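Local coordinates for fumarylacetoacetate hydrolase (Burkholderia xenovorans, PDB 5TI1) that probably hydrolyses fumarylacetoacetate to fumarate and acetoacetate, the last step of phenylalanine and tyrosine breakdown, using a divalent metal ion such as magnesium, at the interface of chains A and B. Sequence-based numbering; all coordinates share one arbitrary frame. Chains: chain A/B, Fumarylacetoacetate hydrolase.

The interface of chains A and B. Residues chain A 151-152, 187, 360, 365; chain B 188-189, 277, 281.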
loop_
_atom_site.group_PDB
_atom_site.type_symbol
_atom_site.label_atom_id
_atom_site.label_comp_id
_atom_site.label_asym_id
_atom_site.label_seq_id
_atom_site.Cartn_x
_atom_site.Cartn_y
_atom_site.Cartn_z
ATOM N N TYR A 151 -4.318 -0.959 -1.616
ATOM C CA TYR A 151 -5.008 -0.608 -2.848
ATOM C C TYR A 151 -4.227 -1.202 -4.007
ATOM O O TYR A 151 -3.048 -0.875 -4.203
ATOM C CB TYR A 151 -5.160 0.920 -2.997
ATOM C CG TYR A 151 -5.451 1.398 -4.407
ATOM C CD1 TYR A 151 -6.379 0.740 -5.215
ATOM C CD2 TYR A 151 -4.812 2.518 -4.929
ATOM C CE1 TYR A 151 -6.639 1.162 -6.500
ATOM C CE2 TYR A 151 -5.078 2.960 -6.215
ATOM C CZ TYR A 151 -5.987 2.271 -6.997
ATOM O OH TYR A 151 -6.251 2.685 -8.278
ATOM N N THR A 152 -4.887 -2.076 -4.755
ATOM C CA THR A 152 -4.334 -2.775 -5.902
ATOM C C THR A 152 -5.113 -2.328 -7.129
ATOM O O THR A 152 -6.335 -2.149 -7.063
ATOM C CB THR A 152 -4.458 -4.307 -5.733
ATOM O OG1 THR A 152 -3.800 -4.729 -4.533
ATOM C CG2 THR A 152 -3.850 -5.027 -6.904
ATOM N N ASN A 187 0.633 -2.801 -7.265
ATOM C CA ASN A 187 0.238 -2.166 -6.014
ATOM C C ASN A 187 0.022 -0.679 -6.252
ATOM O O ASN A 187 0.893 -0.009 -6.812
ATOM C CB ASN A 187 1.309 -2.336 -4.934
ATOM C CG ASN A 187 1.610 -3.787 -4.623
ATOM O OD1 ASN A 187 2.710 -4.263 -4.882
ATOM N ND2 ASN A 187 0.638 -4.488 -4.054
ATOM N N HIS A 360 -4.279 -12.385 -7.523
ATOM C CA HIS A 360 -3.638 -11.530 -6.525
ATOM C C HIS A 360 -3.040 -12.355 -5.401
ATOM O O HIS A 360 -2.017 -11.976 -4.822
ATOM C CB HIS A 360 -4.651 -10.543 -5.945
ATOM C CG HIS A 360 -4.052 -9.318 -5.315
ATOM N ND1 HIS A 360 -2.810 -9.306 -4.712
ATOM C CD2 HIS A 360 -4.545 -8.060 -5.181
ATOM C CE1 HIS A 360 -2.559 -8.091 -4.248
ATOM N NE2 HIS A 360 -3.602 -7.320 -4.505
ATOM N N CYS A 365 0.193 -13.777 -1.382
ATOM C CA CYS A 365 -0.133 -12.459 -0.856
ATOM C C CYS A 365 -1.426 -12.505 -0.054
ATOM O O CYS A 365 -2.395 -13.168 -0.439
ATOM C CB CYS A 365 -0.270 -11.451 -1.994
ATOM S SG CYS A 365 -0.423 -9.751 -1.403
ATOM N N GLY B 188 5.041 -1.026 -2.828
ATOM C CA GLY B 188 5.043 -2.393 -2.364
ATOM C C GLY B 188 3.761 -2.706 -1.610
ATOM O O GLY B 188 2.883 -1.866 -1.431
ATOM N N ARG B 189 3.668 -3.953 -1.164
ATOM C CA ARG B 189 2.491 -4.438 -0.459
ATOM C C ARG B 189 2.729 -4.358 1.050
ATOM O O ARG B 189 3.504 -5.140 1.614
ATOM C CB ARG B 189 2.171 -5.862 -0.901
ATOM C CG ARG B 189 0.912 -6.424 -0.284
ATOM C CD ARG B 189 -0.367 -5.853 -0.940
ATOM N NE ARG B 189 -1.516 -6.467 -0.289
ATOM C CZ ARG B 189 -2.792 -6.133 -0.440
ATOM N NH1 ARG B 189 -3.165 -5.134 -1.244
ATOM N NH2 ARG B 189 -3.706 -6.823 0.246
ATOM N N PHE B 277 5.049 -7.739 -9.102
ATOM C CA PHE B 277 3.794 -7.814 -8.367
ATOM C C PHE B 277 3.761 -9.065 -7.493
ATOM O O PHE B 277 4.213 -9.024 -6.344
ATOM C CB PHE B 277 2.615 -7.765 -9.342
ATOM C CG PHE B 277 1.273 -7.684 -8.670
ATOM C CD1 PHE B 277 1.039 -6.754 -7.671
ATOM C CD2 PHE B 277 0.245 -8.528 -9.045
ATOM C CE1 PHE B 277 -0.196 -6.664 -7.060
ATOM C CE2 PHE B 277 -0.987 -8.456 -8.432
ATOM C CZ PHE B 277 -1.207 -7.512 -7.435
ATOM N N THR B 281 5.205 -9.597 -3.414
ATOM C CA THR B 281 4.248 -9.331 -2.358
ATOM C C THR B 281 3.968 -10.537 -1.478
ATOM O O THR B 281 3.166 -10.417 -0.549
ATOM C CB THR B 281 2.929 -8.850 -2.956
ATOM O OG1 THR B 281 2.367 -9.910 -3.738
ATOM C CG2 THR B 281 3.151 -7.604 -3.829
HETATM O O HOH W 1 -5.390 -4.313 -2.362
HETATM O O HOH W 2 -1.411 -3.502 -3.181
#
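B:Phe277 points the rim of its ring at one face of A:His360: CZ stands 3.5 Å above the imidazole plane, displaced from its centre, and the two side chains cross at about a right angle. This apolar centre belongs to the two-fold interface of the deposited dimer of this FAH-family enzyme, which may be the biological one; the centre of the contact lies about 19 Å from A:His160, the predicted proton acceptor. The methyl CG2 of A:Thr152 adds a second contact to B:Phe277 CZ, at 3.7 Å. With CG2 anti to the backbone N, OG1 of A:Thr152 (chi1 -58°) turns instead toward the histidine, lies at the edge of the imidazole, in its plane, and hydrogen-bonds NE2 of A:His360 at 2.6 Å, which should restrain ring rotation.

Beside this centre, A:Cys365 SG packs 3.8 Å from both CB of B:Thr281 and CG of B:Arg189. The methyl CG2 of B:Thr281 faces the amide oxygen OD1 of A:Asn187.

At the polar rim, the B:Arg189 chain bends at chi2 (76°) and carries its guanidinium past the cysteine toward A:Thr152. Two waters in the guanidinium plane, at its edge, complete the link. Water 1 joins NH1 of B:Arg189 to OG1 of A:Thr152, 2.7 Å from the latter. Water 2 lies 3.1 Å from the same NH1 in a nearly straight bond (165° at H), and also meets A:Thr152 OG1 at 3.0 Å and the amide ND2 of A:Asn187.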